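Local structure of CymD (Pseudomonas putida, 6Z34) at residues Leu48-Ile53 and Pro79-Glu84; Ile52-Leu57 and Ser424-Ser429; Val395-Ala400 and Thr428-Thr433. The protein forms an outer-membrane channel of the FadL family through which monoaromatic hydrocarbons are taken up, probably by lateral diffusion. One frame throughout, in Å; residues are numbered along the deposited sequence.

Contact 1 (Leu48-Ile53 and Pro79-Glu84)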
loop_
_atom_site.group_PDB
_atom_site.type_symbol
_atom_site.label_atom_id
_atom_site.label_comp_id
_atom_site.label_asym_id
_atom_site.label_seq_id
_atom_site.Cartn_x
_atom_site.Cartn_y
_atom_site.Cartn_z
ATOM N N LEU A 48 -0.247 -14.268 11.844
ATOM C CA LEU A 48 -1.604 -13.766 11.758
ATOM C C LEU A 48 -1.578 -12.376 12.323
ATOM O O LEU A 48 -1.144 -12.196 13.468
ATOM C CB LEU A 48 -2.603 -14.541 12.617
ATOM C CG LEU A 48 -3.071 -15.943 12.457
ATOM C CD1 LEU A 48 -1.935 -16.842 12.909
ATOM C CD2 LEU A 48 -4.264 -16.033 13.381
ATOM N N GLY A 49 -2.124 -11.426 11.580
ATOM C CA GLY A 49 -2.163 -10.079 12.107
ATOM C C GLY A 49 -3.056 -9.212 11.260
ATOM O O GLY A 49 -3.579 -9.639 10.225
ATOM N N MET A 50 -3.202 -7.967 11.709
ATOM C CA MET A 50 -3.973 -6.993 10.963
ATOM C C MET A 50 -3.512 -5.593 11.320
ATOM O O MET A 50 -2.955 -5.349 12.398
ATOM C CB MET A 50 -5.461 -7.133 11.253
ATOM C CG MET A 50 -5.784 -6.885 12.696
ATOM S SD MET A 50 -7.428 -7.499 13.025
ATOM C CE MET A 50 -7.296 -9.154 12.360
ATOM N N ASP A 51 -3.780 -4.672 10.395
ATOM C CA ASP A 51 -3.655 -3.241 10.614
ATOM C C ASP A 51 -5.050 -2.649 10.736
ATOM O O ASP A 51 -5.963 -3.020 9.989
ATOM C CB ASP A 51 -2.903 -2.561 9.465
ATOM C CG ASP A 51 -1.401 -2.831 9.493
ATOM O OD1 ASP A 51 -0.935 -3.615 10.354
ATOM O OD2 ASP A 51 -0.687 -2.266 8.637
ATOM N N ILE A 52 -5.206 -1.739 11.689
ATOM C CA ILE A 52 -6.461 -1.063 11.965
ATOM C C ILE A 52 -6.182 0.420 11.801
ATOM O O ILE A 52 -5.523 1.036 12.652
ATOM C CB ILE A 52 -6.988 -1.380 13.369
ATOM C CG1 ILE A 52 -6.867 -2.884 13.642
ATOM C CG2 ILE A 52 -8.403 -0.908 13.506
ATOM C CD1 ILE A 52 -7.663 -3.353 14.805
ATOM N N ILE A 53 -6.658 0.989 10.700
ATOM C CA ILE A 53 -6.363 2.361 10.329
ATOM C C ILE A 53 -7.619 3.190 10.539
ATOM O O ILE A 53 -8.643 2.945 9.892
ATOM C CB ILE A 53 -5.886 2.458 8.874
ATOM C CG1 ILE A 53 -4.613 1.639 8.695
ATOM C CG2 ILE A 53 -5.673 3.945 8.478
ATOM C CD1 ILE A 53 -4.697 0.595 7.601
ATOM N N PRO A 79 -13.002 2.611 11.126
ATOM C CA PRO A 79 -11.905 1.637 11.172
ATOM C C PRO A 79 -11.745 0.847 9.885
ATOM O O PRO A 79 -12.613 0.047 9.527
ATOM C CB PRO A 79 -12.304 0.721 12.336
ATOM C CG PRO A 79 -13.176 1.555 13.190
ATOM C CD PRO A 79 -13.950 2.425 12.236
ATOM N N TYR A 80 -10.644 1.075 9.176
ATOM C CA TYR A 80 -10.231 0.188 8.101
ATOM C C TYR A 80 -9.368 -0.922 8.687
ATOM O O TYR A 80 -8.515 -0.678 9.545
ATOM C CB TYR A 80 -9.469 0.956 7.026
ATOM C CG TYR A 80 -10.315 2.030 6.378
ATOM C CD1 TYR A 80 -11.287 1.701 5.444
ATOM C CD2 TYR A 80 -10.162 3.368 6.718
ATOM C CE1 TYR A 80 -12.067 2.669 4.856
ATOM C CE2 TYR A 80 -10.945 4.351 6.131
ATOM C CZ TYR A 80 -11.894 3.990 5.202
ATOM O OH TYR A 80 -12.682 4.946 4.607
ATOM N N VAL A 81 -9.618 -2.147 8.241
ATOM C CA VAL A 81 -8.944 -3.330 8.744
ATOM C C VAL A 81 -8.232 -3.983 7.573
ATOM O O VAL A 81 -8.867 -4.312 6.563
ATOM C CB VAL A 81 -9.923 -4.310 9.410
ATOM C CG1 VAL A 81 -9.184 -5.487 9.930
ATOM C CG2 VAL A 81 -10.621 -3.637 10.564
ATOM N N ALA A 82 -6.920 -4.171 7.711
ATOM C CA ALA A 82 -6.100 -4.822 6.693
ATOM C C ALA A 82 -5.440 -6.064 7.280
ATOM O O ALA A 82 -4.472 -5.942 8.050
ATOM C CB ALA A 82 -5.038 -3.856 6.174
ATOM N N PRO A 83 -5.925 -7.266 6.967
ATOM C CA PRO A 83 -5.304 -8.488 7.500
ATOM C C PRO A 83 -4.037 -8.875 6.752
ATOM O O PRO A 83 -3.830 -8.527 5.585
ATOM C CB PRO A 83 -6.380 -9.560 7.299
ATOM C CG PRO A 83 -7.317 -8.996 6.246
ATOM C CD PRO A 83 -7.251 -7.511 6.365
ATOM N N GLU A 84 -3.186 -9.628 7.458
ATOM C CA GLU A 84 -1.961 -10.175 6.895
ATOM C C GLU A 84 -1.791 -11.612 7.360
ATOM O O GLU A 84 -1.880 -11.894 8.557
ATOM C CB GLU A 84 -0.718 -9.363 7.291
ATOM C CG GLU A 84 -0.879 -7.856 7.244
ATOM C CD GLU A 84 0.392 -7.122 7.639
ATOM O OE1 GLU A 84 0.898 -6.326 6.821
ATOM O OE2 GLU A 84 0.888 -7.348 8.763
#
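Gly49 to Ile53 run antiparallel to Tyr80 to Glu84 as neighbouring strands in the wall of a FadL-type beta-barrel. Six backbone hydrogen bonds join them, two each at the pairs Gly49 with Glu84, Asp51 with Ala82 and Ile53 with Tyr80. Ala82 N reaches Asp51 O at 2.7 Å almost straight, whereas the bond from Gly49 N to Glu84 O is bent to 141° at the hydrogen. Between these pairs CA-H...O contacts fill in, such as Met50 CA to Ala82 O at 3.1 Å.

The face of Met50, Ile52, Val81 and Pro83 is apolar. Met50 carries SD anti to its CA (chi2 -165°) and crosses Val81 obliquely, SD 4.1 Å from Val81 CG1. Ile52 CG2 touches Pro79 CB loosely.

The other face is mixed: Ile53 CB meets Tyr80 CB at 4.3 Å, while Asp51 OD1 and Glu84 OE2 stand 4.4 Å apart, a like-charge pair that may raise the proton affinity of Glu84. Asp51 is bonded through OD1 to Ser429 and through OD2 to Gln14, and Phe4 packs against the side chains of Asp51, Ile53 and Ala82. Tyr80 OH bonds to Asn76 O, while the edge of its ring, at CD2, lies 3.5 Å from Ile53 O.

Contact 2 (Ile52-Leu57 and Ser424-Ser429)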
loop_
_atom_site.group_PDB
_atom_site.type_symbol
_atom_site.label_atom_id
_atom_site.label_comp_id
_atom_site.label_asym_id
_atom_site.label_seq_id
_atom_site.Cartn_x
_atom_site.Cartn_y
_atom_site.Cartn_z
ATOM N N ILE A 52 -5.206 -1.739 11.689
ATOM C CA ILE A 52 -6.461 -1.063 11.965
ATOM C C ILE A 52 -6.182 0.420 11.801
ATOM O O ILE A 52 -5.523 1.036 12.652
ATOM C CB ILE A 52 -6.988 -1.380 13.369
ATOM C CG1 ILE A 52 -6.867 -2.884 13.642
ATOM C CG2 ILE A 52 -8.403 -0.908 13.506
ATOM C CD1 ILE A 52 -7.663 -3.353 14.805
ATOM N N ILE A 53 -6.658 0.989 10.700
ATOM C CA ILE A 53 -6.363 2.361 10.329
ATOM C C ILE A 53 -7.619 3.190 10.539
ATOM O O ILE A 53 -8.643 2.945 9.892
ATOM C CB ILE A 53 -5.886 2.458 8.874
ATOM C CG1 ILE A 53 -4.613 1.639 8.695
ATOM C CG2 ILE A 53 -5.673 3.945 8.478
ATOM C CD1 ILE A 53 -4.697 0.595 7.601
ATOM N N THR A 54 -7.537 4.164 11.441
ATOM C CA THR A 54 -8.543 5.203 11.594
ATOM C C THR A 54 -7.932 6.542 11.203
ATOM O O THR A 54 -6.810 6.866 11.609
ATOM C CB THR A 54 -9.062 5.261 13.030
ATOM O OG1 THR A 54 -7.949 5.342 13.931
ATOM C CG2 THR A 54 -9.879 4.014 13.342
ATOM N N ALA A 55 -8.664 7.315 10.412
ATOM C CA ALA A 55 -8.166 8.587 9.923
ATOM C C ALA A 55 -9.131 9.706 10.285
ATOM O O ALA A 55 -10.299 9.470 10.604
ATOM C CB ALA A 55 -7.946 8.550 8.412
ATOM N N GLU A 56 -8.616 10.935 10.237
ATOM C CA GLU A 56 -9.380 12.131 10.560
ATOM C C GLU A 56 -8.847 13.264 9.702
ATOM O O GLU A 56 -7.643 13.350 9.455
ATOM C CB GLU A 56 -9.273 12.500 12.047
ATOM C CG GLU A 56 -9.363 14.001 12.332
ATOM C CD GLU A 56 -8.738 14.394 13.659
ATOM O OE1 GLU A 56 -8.659 13.536 14.567
ATOM O OE2 GLU A 56 -8.327 15.566 13.791
ATOM N N LEU A 57 -9.738 14.138 9.251
ATOM C CA LEU A 57 -9.328 15.219 8.371
ATOM C C LEU A 57 -10.023 16.498 8.801
ATOM O O LEU A 57 -11.253 16.572 8.789
ATOM C CB LEU A 57 -9.640 14.869 6.915
ATOM C CG LEU A 57 -9.808 15.975 5.896
ATOM C CD1 LEU A 57 -8.554 16.823 5.846
ATOM C CD2 LEU A 57 -10.044 15.315 4.553
ATOM N N SER A 424 -4.842 13.661 10.154
ATOM C CA SER A 424 -4.370 12.876 11.287
ATOM C C SER A 424 -4.738 11.407 11.088
ATOM O O SER A 424 -5.858 11.081 10.679
ATOM C CB SER A 424 -4.967 13.410 12.596
ATOM O OG SER A 424 -4.798 12.496 13.662
ATOM N N GLN A 425 -3.797 10.514 11.373
ATOM C CA GLN A 425 -4.027 9.109 11.077
ATOM C C GLN A 425 -3.324 8.232 12.102
ATOM O O GLN A 425 -2.142 8.438 12.401
ATOM C CB GLN A 425 -3.544 8.778 9.667
ATOM C CG GLN A 425 -3.707 7.336 9.296
ATOM C CD GLN A 425 -3.093 7.020 7.954
ATOM O OE1 GLN A 425 -1.956 6.536 7.871
ATOM N NE2 GLN A 425 -3.843 7.290 6.886
ATOM N N ILE A 426 -4.059 7.251 12.626
ATOM C CA ILE A 426 -3.561 6.326 13.636
ATOM C C ILE A 426 -3.660 4.916 13.075
ATOM O O ILE A 426 -4.749 4.463 12.696
ATOM C CB ILE A 426 -4.345 6.445 14.951
ATOM C CG1 ILE A 426 -4.109 7.815 15.585
ATOM C CG2 ILE A 426 -3.960 5.328 15.898
ATOM C CD1 ILE A 426 -4.721 7.971 16.956
ATOM N N VAL A 427 -2.530 4.222 13.034
ATOM C CA VAL A 427 -2.449 2.864 12.519
ATOM C C VAL A 427 -2.073 1.968 13.692
ATOM O O VAL A 427 -0.962 2.071 14.235
ATOM C CB VAL A 427 -1.421 2.740 11.388
ATOM C CG1 VAL A 427 -1.347 1.301 10.891
ATOM C CG2 VAL A 427 -1.768 3.679 10.260
ATOM N N THR A 428 -2.998 1.105 14.091
ATOM C CA THR A 428 -2.755 0.105 15.110
ATOM C C THR A 428 -2.437 -1.214 14.423
ATOM O O THR A 428 -3.193 -1.664 13.555
ATOM C CB THR A 428 -3.970 -0.061 16.019
ATOM O OG1 THR A 428 -4.239 1.174 16.678
ATOM C CG2 THR A 428 -3.694 -1.116 17.071
ATOM N N SER A 429 -1.334 -1.838 14.821
ATOM C CA SER A 429 -0.851 -3.046 14.169
ATOM C C SER A 429 -0.594 -4.117 15.218
ATOM O O SER A 429 0.081 -3.875 16.226
ATOM C CB SER A 429 0.420 -2.764 13.371
ATOM O OG SER A 429 0.677 -3.779 12.421
#
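Ile53 sets CG1 anti to its carbonyl carbon (chi1 -61°), and Val427 places CG2 in the same way, which brings the two groups to 3.8 Å. The side chains lie side by side and point the same way. Gln425 has CG anti to the backbone N (chi1 178°) and runs on extended, crossing the other branch of Ile53: its CG and CD are both 4.0 Å from Ile53 CG2, with NE2 only slightly farther. Phe4 packs on Ile53 and Gln14 of helix 10-15 on Val427, so this face meets the N-terminal segment that fills the barrel.

The opposite face carries Ile52, Thr54, Glu56 and their partners. Thr54 OG1 sits 3.5 Å from Ile426 O, beside Ile426 CB. The extended Glu56 side chain brings CD to 4.0 Å from Ser424 CB, while Ser424 OG makes a weak hydrogen bond to Tyr401 OH.

Six backbone bonds hold the strands. Ile426 N gives the straightest, 177° at the hydrogen, to Thr54 O. Glu56 N to Ser424 O is short, 2.8 Å, but bent. Glu56 O takes two donors, Ser424 N and ND1 of His423.

With 366 residues between the segments, this antiparallel pairing of the first barrel strand with the last is the seam that closes a FadL-family beta-barrel.

Contact 3 (Val395-Ala400 and Thr428-Thr433); sequences VDFSLA and TSISYT
Phe397 meets Thr428 and Ile430 across two antiparallel strands of the FadL-type beta-barrel, and here the contact is tight. Phe397 CE1 lies 3.4 Å from Thr428 CG2, which comes obliquely at the ring, while Ile430 CD1 lies near the ring plane at its edge. Ile430 has CG1 anti to the backbone N, and its next torsion (chi2 80°) turns CD1 toward strand 395-400, 3.2 Å from Asp396 O. The same methyl lies 3.8 Å from Val395 CG1. Leu399 CD1 comes close to Thr428 OG1, at 3.2 Å. An alanine in place of Phe397 would probably leave Thr428 CG2 without its aromatic partner and open a gap beside Ile430 CD1, though CB would still touch that methyl.

On the reverse face the serines pack just as closely: Ser398 CB and Ser429 CB are 3.5 Å apart. Their pair is bonded from Ser429 N to Ser398 O, but the return bond from Ser398 N is weak, 128° at the hydrogen. Ser398 OG turns to Pro11 O and Ser429 OG to Asp51, tying both to other parts of the chain. Asp396 and Ser431 form the regular pair, with Asp396 N 3.0 Å from Ser431 O.

Looser is the partly exposed Tyr432 side chain. Its OH bonds to Asp393 OD1, and Val395 CG2 lies near the plane of its ring, 4.3 Å from Tyr432 CD2.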
loop_
_atom_site.group_PDB
_atom_site.type_symbol
_atom_site.label_atom_id
_atom_site.label_comp_id
_atom_site.label_asym_id
_atom_site.label_seq_id
_atom_site.Cartn_x
_atom_site.Cartn_y
_atom_site.Cartn_z
ATOM N N VAL A 395 3.547 -12.290 20.472
ATOM C CA VAL A 395 2.610 -11.240 20.091
ATOM C C VAL A 395 3.393 -9.958 19.875
ATOM O O VAL A 395 4.281 -9.623 20.666
ATOM C CB VAL A 395 1.513 -11.040 21.151
ATOM C CG1 VAL A 395 0.644 -9.869 20.778
ATOM C CG2 VAL A 395 0.685 -12.285 21.244
ATOM N N ASP A 396 3.078 -9.259 18.782
ATOM C CA ASP A 396 3.691 -7.985 18.441
ATOM C C ASP A 396 2.591 -6.956 18.286
ATOM O O ASP A 396 1.506 -7.280 17.798
ATOM C CB ASP A 396 4.502 -8.071 17.154
ATOM C CG ASP A 396 5.475 -9.229 17.153
ATOM O OD1 ASP A 396 6.544 -9.113 17.780
ATOM O OD2 ASP A 396 5.183 -10.250 16.502
ATOM N N PHE A 397 2.876 -5.718 18.692
ATOM C CA PHE A 397 1.873 -4.667 18.684
ATOM C C PHE A 397 2.518 -3.330 18.370
ATOM O O PHE A 397 3.616 -3.032 18.837
ATOM C CB PHE A 397 1.136 -4.562 20.017
ATOM C CG PHE A 397 0.225 -3.371 20.104
ATOM C CD1 PHE A 397 -1.059 -3.435 19.602
ATOM C CD2 PHE A 397 0.655 -2.188 20.685
ATOM C CE1 PHE A 397 -1.904 -2.342 19.680
ATOM C CE2 PHE A 397 -0.186 -1.087 20.760
ATOM C CZ PHE A 397 -1.466 -1.168 20.260
ATOM N N SER A 398 1.781 -2.497 17.638
ATOM C CA SER A 398 2.330 -1.283 17.052
ATOM C C SER A 398 1.268 -0.190 17.026
ATOM O O SER A 398 0.102 -0.453 16.720
ATOM C CB SER A 398 2.817 -1.564 15.633
ATOM O OG SER A 398 3.803 -0.652 15.237
ATOM N N LEU A 399 1.689 1.035 17.325
ATOM C CA LEU A 399 0.853 2.219 17.203
ATOM C C LEU A 399 1.644 3.319 16.504
ATOM O O LEU A 399 2.774 3.620 16.900
ATOM C CB LEU A 399 0.379 2.692 18.572
ATOM C CG LEU A 399 -0.780 3.678 18.530
ATOM C CD1 LEU A 399 -2.075 2.957 18.199
ATOM C CD2 LEU A 399 -0.883 4.404 19.857
ATOM N N ALA A 400 1.051 3.922 15.472
ATOM C CA ALA A 400 1.722 4.973 14.716
ATOM C C ALA A 400 0.772 6.139 14.485
ATOM O O ALA A 400 -0.350 5.943 14.009
ATOM C CB ALA A 400 2.240 4.446 13.372
ATOM N N THR A 428 -2.998 1.105 14.091
ATOM C CA THR A 428 -2.755 0.105 15.110
ATOM C C THR A 428 -2.437 -1.214 14.423
ATOM O O THR A 428 -3.193 -1.664 13.555
ATOM C CB THR A 428 -3.970 -0.061 16.019
ATOM O OG1 THR A 428 -4.239 1.174 16.678
ATOM C CG2 THR A 428 -3.694 -1.116 17.071
ATOM N N SER A 429 -1.334 -1.838 14.821
ATOM C CA SER A 429 -0.851 -3.046 14.169
ATOM C C SER A 429 -0.594 -4.117 15.218
ATOM O O SER A 429 0.081 -3.875 16.226
ATOM C CB SER A 429 0.420 -2.764 13.371
ATOM O OG SER A 429 0.677 -3.779 12.421
ATOM N N ILE A 430 -1.122 -5.303 14.973
ATOM C CA ILE A 430 -1.058 -6.384 15.935
ATOM C C ILE A 430 -0.853 -7.679 15.161
ATOM O O ILE A 430 -1.444 -7.875 14.096
ATOM C CB ILE A 430 -2.333 -6.389 16.805
ATOM C CG1 ILE A 430 -2.309 -7.534 17.827
ATOM C CG2 ILE A 430 -3.561 -6.429 15.937
ATOM C CD1 ILE A 430 -1.473 -7.225 19.065
ATOM N N SER A 431 0.035 -8.538 15.658
ATOM C CA SER A 431 0.292 -9.801 14.981
ATOM C C SER A 431 0.622 -10.889 15.992
ATOM O O SER A 431 1.070 -10.626 17.108
ATOM C CB SER A 431 1.427 -9.686 13.959
ATOM O OG SER A 431 2.681 -9.755 14.604
ATOM N N TYR A 432 0.380 -12.121 15.576
ATOM C CA TYR A 432 0.720 -13.301 16.352
ATOM C C TYR A 432 1.536 -14.223 15.461
ATOM O O TYR A 432 1.178 -14.450 14.301
ATOM C CB TYR A 432 -0.534 -14.020 16.885
ATOM C CG TYR A 432 -0.220 -15.413 17.370
ATOM C CD1 TYR A 432 -0.467 -16.509 16.565
ATOM C CD2 TYR A 432 0.376 -15.627 18.607
ATOM C CE1 TYR A 432 -0.160 -17.775 16.976
ATOM C CE2 TYR A 432 0.683 -16.913 19.038
ATOM C CZ TYR A 432 0.414 -17.977 18.210
ATOM O OH TYR A 432 0.706 -19.257 18.595
ATOM N N THR A 433 2.635 -14.743 16.001
ATOM C CA THR A 433 3.506 -15.659 15.276
ATOM C C THR A 433 3.661 -16.934 16.084
ATOM O O THR A 433 4.031 -16.908 17.266
ATOM C CB THR A 433 4.873 -15.039 14.977
ATOM O OG1 THR A 433 4.686 -13.788 14.275
ATOM C CG2 THR A 433 5.752 -16.011 14.161
#

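In the fold
All three contacts belong to one run of four neighbouring barrel strands, in the order 80-91, 43-58, 422-437 and 393-404. Contacts 1 and 2 share Ile52 and Ile53, and contacts 2 and 3 share Thr428 and Ser429; their centres are about 11 Å and 14 Å apart, and those of contacts 1 and 3 about 10 Å. Side-chain chemistry crosses the seam too: Asp51 OD1 and Ser429 OG, 2.6 Å apart, connect contact 1 to the other two. Backbone bonds continue the pairing, with Leu48 O 2.6 Å from Tyr432 N and Val427 N 2.9 Å from Ala400 O. Helix 10-15 lies against the face of Asp51, Val427, Ser429 and Ser398, touching all three contacts.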